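PDB 4JPQ: uncharacterized protein from Bacteroides uniformis, which is of unknown function but, as a member of carbohydrate-binding family 9, probably binds carbohydrate. Local coordinates for residues Glu106-Cys109 with Ala110-Leu114; Ala56-Gly59 with Arg60-Leu63; Phe93-Pro96 with Glu97-Arg101. All coordinates share one frame; numbering follows the deposited sequence.

Contact 1: Glu106-Cys109 with Ala110-Leu114; sequences ECNC and AGRLL
E106 and L114 form an antiparallel hydrogen-bonded pair, each backbone N giving to the other's O, with L114 N to E106 O at 2.7 Å. C107 and L113 form the next, non-hydrogen-bonded pair. The hairpin then closes through N108 N to R112 O (2.9 Å), and G111 N returns to N108 O at 2.9 Å across a type I turn running from N108 to G111. The positive phi of G111 (97°) puts it in the position of a classic G1 bulge, where a CB would press on the preceding carbonyl; glycine fits.

N108 does most of the side-chain work. With chi1 at 70°, CG sits between the backbone N and the carbonyl carbon, which turns N108 OD1 in over the loop to accept R112 N (2.9 Å, the donor 34° off the amide plane) and, weakly, A110 N. Its other end, ND2, gives a bond to D87 and another to a water that R112 NH1 meets weakly. E106 and L114 run side by side on one face, E106 OE1 lying 3.7 Å from L114 CD2; on the other, C107 CB rests 4.1 Å from L113 CD1.

One amide thus accepts from R112 N, and weakly from A110 N, while its ND2 is held by D87. The carboxylate of E106, bonded to N104 through OE2 but close to that of E91 through OE1, may have a raised pKa.

Contact 2: Ala56-Gly59 with Arg60-Leu63; sequences AHTG and REIL
The turn of a beta hairpin, joining strand 50-57 to strand 61-70, is closed here by T58 and E61 around the two-residue connection G59-R60. The backbone bond T58 N to E61 O (2.9 Å) shuts the loop. Farther back A56 and L63 exchange two bonds, L63 N reaching A56 O at 2.9 Å, while H57 and I62 make the non-hydrogen-bonded pair between that pair and the T58-E61 closure. G59 has phi 105°, where any side chain would jam against the carbonyl before it, so glycine suits the bend.

The hydroxyl of T58 fills the inside of the turn. Its chi1 of 65° swings T58 OG1 over the loop, where it takes weak bonds from E61 N (2.8 Å) and R60 N (3.4 Å), the second being the i to i+2 link of an ST turn. T58 OG1 also gives its proton to E61 OE1 at 2.9 Å, meeting the carboxylate on its anti side and 28° out of its plane. Threonine suits this place because OG1 serves the polar turn while T58 CG2 packs 4.0 Å from L63 CD1, the two side chains crossing at about a right angle. A valine here has no hydroxyl, so the N-H groups of R60 and E61 would probably be left without their shared acceptor and E61 OE1 without its donor, the carboxylate then relying mainly on S17. The other oxygen of E61, OE2, bonds S17 OG, so each carboxylate oxygen has a hydroxyl partner, T58 at OE1 and S17 at OE2. R60, exposed and poorly ordered, adds a long ion pair from R60 NH2 to E61 OE1 (3.8 Å). H57, on the face of the sheet with I62, sets its ring edge-to-face with F219.

Contact 3: Phe93-Pro96 with Glu97-Arg101; sequences FVSP and EGDDR
The flat group that receives the main bond between S95 and R101 is the peptide carbonyl of R101: S95 OG donates to R101 O at 2.9 Å, tilted 22° from the carbonyl plane and with a C=O to donor angle of 157°. The ring of P96 comes near the same oxygen, P96 CD lying 4.1 Å from R101 O. The flat ring of F93, deeper in the strand, meets H209 and Y184 edge-to-face.

This is the loop that leads from strand 89-95 back to strand 102-108. S95 ends the first strand, its side chain directed into the loop. With OG anti to the backbone N (chi1 172°), the hydroxyl reaches across the loop; D99 O also lies 3.1 Å from S95 OG. Serine suits this place by being small enough for the inside of the loop while still carrying a donor. P96, lacking an N-H, fits a strand end where the pairing stops, and it packs against M179. The positive phi of G98 favours glycine at the bend. E97 is exposed, and a sulfate, probably from the crystallisation liquor, lies about 4 Å from its side chain.

At the end of the strand, then, a single side-chain hydroxyl supplies the hydrogen bond to R101 O, while the neighbouring P96, having no N-H, offers no backbone donor there.

Along the chain the order is contact 2, contact 3, contact 1, all within the carbohydrate-binding family 9 range. Contact 2 turns strand 50-57 into 61-70. Contact 3 links strand 89-95 to its antiparallel neighbour 102-108, and contact 1 turns that strand into 113-118, so contact 3 leads into 102-108 and contact 1 leaves it. Their centres stand about 22 Å apart, on opposite sides of the chain's centre, yet they touch, E106 OE2 lying 3.5 Å from F93 CZ, where strands 89-95 and 102-108 are neighbours. Contact 2 lies about 20 Å from contact 1 and 17 Å from contact 3, centre to centre, without touching either. Together these turns connect successive antiparallel strands of this strand-rich protein.

Contact 1: Glu106-Cys109 with Ala110-Leu114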
loop_
_atom_site.group_PDB
_atom_site.type_symbol
_atom_site.label_atom_id
_atom_site.label_comp_id
_atom_site.label_asym_id
_atom_site.label_seq_id
_atom_site.Cartn_x
_atom_site.Cartn_y
_atom_site.Cartn_z
ATOM N N GLU A 106 -1.597 -5.053 -2.209
ATOM C CA GLU A 106 -0.494 -5.630 -1.444
ATOM C C GLU A 106 0.620 -5.900 -2.438
ATOM O O GLU A 106 0.389 -6.550 -3.456
ATOM C CB GLU A 106 -0.957 -6.907 -0.743
ATOM C CG GLU A 106 -2.191 -6.699 0.138
ATOM C CD GLU A 106 -2.625 -7.923 0.931
ATOM O OE1 GLU A 106 -1.840 -8.867 1.092
ATOM O OE2 GLU A 106 -3.774 -7.933 1.418
ATOM N N CYS A 107 1.818 -5.398 -2.147
ATOM C CA CYS A 107 2.960 -5.517 -3.062
ATOM C C CYS A 107 4.222 -5.959 -2.322
ATOM O O CYS A 107 4.594 -5.332 -1.314
ATOM C CB CYS A 107 3.173 -4.162 -3.720
ATOM S SG CYS A 107 4.118 -4.232 -5.243
ATOM N N ASN A 108 4.847 -7.061 -2.753
ATOM C CA ASN A 108 6.092 -7.509 -2.089
ATOM C C ASN A 108 7.258 -6.668 -2.564
ATOM O O ASN A 108 7.149 -5.967 -3.586
ATOM C CB ASN A 108 6.371 -9.028 -2.190
ATOM C CG ASN A 108 6.745 -9.519 -3.590
ATOM O OD1 ASN A 108 6.994 -8.755 -4.517
ATOM N ND2 ASN A 108 6.814 -10.843 -3.729
ATOM N N CYS A 109 8.375 -6.773 -1.845
ATOM C CA CYS A 109 9.593 -5.996 -2.146
ATOM C C CYS A 109 10.203 -6.191 -3.543
ATOM O O CYS A 109 10.980 -5.349 -3.982
ATOM C CB CYS A 109 10.660 -6.230 -1.075
ATOM S SG CYS A 109 11.255 -7.927 -0.987
ATOM N N ALA A 110 9.861 -7.284 -4.226
ATOM C CA ALA A 110 10.300 -7.527 -5.616
ATOM C C ALA A 110 9.360 -6.949 -6.680
ATOM O O ALA A 110 9.652 -7.072 -7.871
ATOM C CB ALA A 110 10.511 -9.017 -5.856
ATOM N N GLY A 111 8.248 -6.336 -6.266
ATOM C CA GLY A 111 7.280 -5.743 -7.189
ATOM C C GLY A 111 6.065 -6.569 -7.566
ATOM O O GLY A 111 5.222 -6.080 -8.319
ATOM N N ARG A 112 5.971 -7.815 -7.102
ATOM C CA ARG A 112 4.787 -8.647 -7.360
ATOM C C ARG A 112 3.642 -8.005 -6.585
ATOM O O ARG A 112 3.815 -7.677 -5.392
ATOM C CB ARG A 112 4.951 -10.073 -6.841
ATOM C CG ARG A 112 6.067 -10.914 -7.411
ATOM C CD ARG A 112 5.960 -11.157 -8.913
ATOM N NE ARG A 112 6.780 -10.209 -9.668
ATOM C CZ ARG A 112 8.119 -10.265 -9.792
ATOM N NH1 ARG A 112 8.862 -11.208 -9.179
ATOM N NH2 ARG A 112 8.739 -9.335 -10.516
ATOM N N LEU A 113 2.487 -7.869 -7.242
ATOM C CA LEU A 113 1.307 -7.206 -6.667
ATOM C C LEU A 113 0.063 -8.081 -6.619
ATOM O O LEU A 113 -0.199 -8.863 -7.535
ATOM C CB LEU A 113 0.976 -5.985 -7.517
ATOM C CG LEU A 113 -0.277 -5.124 -7.286
ATOM C CD1 LEU A 113 -0.188 -4.342 -5.988
ATOM C CD2 LEU A 113 -0.472 -4.179 -8.466
ATOM N N LEU A 114 -0.709 -7.884 -5.555
ATOM C CA LEU A 114 -2.009 -8.515 -5.335
ATOM C C LEU A 114 -3.028 -7.389 -5.151
ATOM O O LEU A 114 -2.759 -6.420 -4.408
ATOM C CB LEU A 114 -1.997 -9.360 -4.067
ATOM C CG LEU A 114 -3.339 -9.848 -3.488
ATOM C CD1 LEU A 114 -3.929 -10.936 -4.355
ATOM C CD2 LEU A 114 -3.171 -10.347 -2.067
HETATM O O HOH W 1 8.646 -12.206 -6.033
#

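Contact 2: Ala56-Gly59 with Arg60-Leu63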
loop_
_atom_site.group_PDB
_atom_site.type_symbol
_atom_site.label_atom_id
_atom_site.label_comp_id
_atom_site.label_asym_id
_atom_site.label_seq_id
_atom_site.Cartn_x
_atom_site.Cartn_y
_atom_site.Cartn_z
ATOM N N ALA A 56 0.373 11.254 -2.734
ATOM C CA ALA A 56 -0.061 12.433 -3.498
ATOM C C ALA A 56 -0.919 11.974 -4.666
ATOM O O ALA A 56 -1.140 10.766 -4.811
ATOM C CB ALA A 56 1.139 13.189 -4.000
ATOM N N HIS A 57 -1.410 12.906 -5.481
ATOM C CA HIS A 57 -2.216 12.531 -6.645
ATOM C C HIS A 57 -2.081 13.466 -7.821
ATOM O O HIS A 57 -1.775 14.641 -7.657
ATOM C CB HIS A 57 -3.701 12.379 -6.265
ATOM C CG HIS A 57 -4.413 13.673 -6.002
ATOM N ND1 HIS A 57 -5.351 14.195 -6.867
ATOM C CD2 HIS A 57 -4.337 14.541 -4.964
ATOM C CE1 HIS A 57 -5.828 15.321 -6.370
ATOM N NE2 HIS A 57 -5.225 15.556 -5.218
ATOM N N THR A 58 -2.346 12.920 -8.999
ATOM C CA THR A 58 -2.327 13.664 -10.245
ATOM C C THR A 58 -3.714 14.107 -10.711
ATOM O O THR A 58 -3.816 14.839 -11.689
ATOM C CB THR A 58 -1.696 12.817 -11.357
ATOM O OG1 THR A 58 -2.515 11.676 -11.633
ATOM C CG2 THR A 58 -0.299 12.352 -10.931
ATOM N N GLY A 59 -4.768 13.653 -10.039
ATOM C CA GLY A 59 -6.151 13.906 -10.454
ATOM C C GLY A 59 -6.694 12.610 -11.062
ATOM O O GLY A 59 -7.821 12.204 -10.762
ATOM N N ARG A 60 -5.889 11.976 -11.924
ATOM C CA ARG A 60 -6.195 10.683 -12.537
ATOM C C ARG A 60 -5.540 9.510 -11.786
ATOM O O ARG A 60 -5.978 8.380 -11.964
ATOM C CB ARG A 60 -5.710 10.638 -14.000
ATOM C CG ARG A 60 -6.090 11.847 -14.872
ATOM C CD ARG A 60 -5.573 11.725 -16.300
ATOM N NE ARG A 60 -4.129 11.437 -16.345
ATOM C CZ ARG A 60 -3.423 11.225 -17.457
ATOM N NH1 ARG A 60 -3.990 11.307 -18.668
ATOM N NH2 ARG A 60 -2.121 10.949 -17.359
ATOM N N GLU A 61 -4.494 9.751 -10.982
ATOM C CA GLU A 61 -3.723 8.664 -10.329
ATOM C C GLU A 61 -3.276 8.971 -8.908
ATOM O O GLU A 61 -2.987 10.120 -8.599
ATOM C CB GLU A 61 -2.447 8.411 -11.146
ATOM C CG GLU A 61 -2.668 7.948 -12.582
ATOM C CD GLU A 61 -1.722 8.591 -13.552
ATOM O OE1 GLU A 61 -1.795 9.828 -13.740
ATOM O OE2 GLU A 61 -0.915 7.844 -14.124
ATOM N N ILE A 62 -3.193 7.928 -8.078
ATOM C CA ILE A 62 -2.680 8.018 -6.709
ATOM C C ILE A 62 -1.230 7.549 -6.777
ATOM O O ILE A 62 -0.956 6.491 -7.351
ATOM C CB ILE A 62 -3.412 7.090 -5.718
ATOM C CG1 ILE A 62 -4.890 7.456 -5.652
ATOM C CG2 ILE A 62 -2.783 7.194 -4.324
ATOM C CD1 ILE A 62 -5.732 6.490 -4.842
ATOM N N LEU A 63 -0.344 8.314 -6.139
ATOM C CA LEU A 63 1.078 8.060 -6.095
ATOM C C LEU A 63 1.480 7.708 -4.668
ATOM O O LEU A 63 1.308 8.532 -3.767
ATOM C CB LEU A 63 1.825 9.323 -6.519
ATOM C CG LEU A 63 1.448 9.948 -7.858
ATOM C CD1 LEU A 63 2.329 11.157 -8.112
ATOM C CD2 LEU A 63 1.572 8.954 -9.001
#

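Contact 3: Phe93-Pro96 with Glu97-Arg101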
loop_
_atom_site.group_PDB
_atom_site.type_symbol
_atom_site.label_atom_id
_atom_site.label_comp_id
_atom_site.label_asym_id
_atom_site.label_seq_id
_atom_site.Cartn_x
_atom_site.Cartn_y
_atom_site.Cartn_z
ATOM N N PHE A 93 -4.826 -0.188 1.653
ATOM C CA PHE A 93 -6.239 -0.593 1.645
ATOM C C PHE A 93 -7.042 0.698 1.542
ATOM O O PHE A 93 -6.715 1.658 2.237
ATOM C CB PHE A 93 -6.629 -1.310 2.941
ATOM C CG PHE A 93 -6.227 -2.772 3.017
ATOM C CD1 PHE A 93 -4.928 -3.202 2.721
ATOM C CD2 PHE A 93 -7.140 -3.721 3.483
ATOM C CE1 PHE A 93 -4.577 -4.550 2.834
ATOM C CE2 PHE A 93 -6.790 -5.061 3.600
ATOM C CZ PHE A 93 -5.508 -5.478 3.268
ATOM N N VAL A 94 -8.093 0.719 0.717
ATOM C CA VAL A 94 -8.870 1.953 0.492
ATOM C C VAL A 94 -10.298 1.714 -0.038
ATOM O O VAL A 94 -10.497 0.851 -0.892
ATOM C CB VAL A 94 -8.075 2.901 -0.460
ATOM C CG1 VAL A 94 -7.874 2.286 -1.845
ATOM C CG2 VAL A 94 -8.727 4.267 -0.585
ATOM N N SER A 95 -11.261 2.486 0.482
ATOM C CA SER A 95 -12.675 2.485 0.061
ATOM C C SER A 95 -12.863 3.874 -0.563
ATOM O O SER A 95 -12.760 4.883 0.145
ATOM C CB SER A 95 -13.633 2.283 1.249
ATOM O OG SER A 95 -14.995 2.471 0.883
ATOM N N PRO A 96 -13.180 3.946 -1.863
ATOM C CA PRO A 96 -13.194 5.245 -2.518
ATOM C C PRO A 96 -14.507 6.034 -2.619
ATOM O O PRO A 96 -14.435 7.209 -3.016
ATOM C CB PRO A 96 -12.742 4.864 -3.920
ATOM C CG PRO A 96 -13.471 3.575 -4.149
ATOM C CD PRO A 96 -13.639 2.913 -2.807
ATOM N N GLU A 97 -15.659 5.443 -2.284
ATOM C CA GLU A 97 -16.944 6.132 -2.493
ATOM C C GLU A 97 -17.834 6.198 -1.245
ATOM O O GLU A 97 -19.013 6.528 -1.366
ATOM C CB GLU A 97 -17.710 5.413 -3.637
ATOM C CG GLU A 97 -18.361 6.283 -4.735
ATOM C CD GLU A 97 -17.434 6.511 -5.939
ATOM O OE1 GLU A 97 -16.543 7.393 -5.872
ATOM O OE2 GLU A 97 -17.617 5.822 -6.975
ATOM N N GLY A 98 -17.285 5.911 -0.064
ATOM C CA GLY A 98 -18.075 5.874 1.166
ATOM C C GLY A 98 -19.127 4.764 1.251
ATOM O O GLY A 98 -20.062 4.874 2.051
ATOM N N ASP A 99 -19.010 3.729 0.408
ATOM C CA ASP A 99 -19.886 2.543 0.448
ATOM C C ASP A 99 -19.051 1.459 1.132
ATOM O O ASP A 99 -17.896 1.715 1.514
ATOM C CB ASP A 99 -20.412 2.127 -0.946
ATOM C CG ASP A 99 -19.321 1.616 -1.893
ATOM O OD1 ASP A 99 -18.169 2.123 -1.853
ATOM O OD2 ASP A 99 -19.640 0.724 -2.703
ATOM N N ASP A 100 -19.620 0.267 1.293
ATOM C CA ASP A 100 -18.915 -0.821 1.999
ATOM C C ASP A 100 -17.830 -1.536 1.209
ATOM O O ASP A 100 -17.025 -2.252 1.808
ATOM C CB ASP A 100 -19.914 -1.825 2.578
ATOM C CG ASP A 100 -20.802 -1.210 3.656
ATOM O OD1 ASP A 100 -20.509 -0.093 4.150
ATOM O OD2 ASP A 100 -21.796 -1.862 4.026
ATOM N N ARG A 101 -17.799 -1.355 -0.111
ATOM C CA ARG A 101 -16.760 -1.964 -0.925
ATOM C C ARG A 101 -15.419 -1.260 -0.696
ATOM O O ARG A 101 -15.363 -0.028 -0.539
ATOM C CB ARG A 101 -17.094 -1.905 -2.411
ATOM C CG ARG A 101 -18.257 -2.773 -2.852
ATOM C CD ARG A 101 -18.245 -2.769 -4.397
ATOM N NE ARG A 101 -19.511 -3.070 -5.087
ATOM C CZ ARG A 101 -19.891 -4.254 -5.596
ATOM N NH1 ARG A 101 -19.143 -5.368 -5.496
ATOM N NH2 ARG A 101 -21.079 -4.335 -6.213
#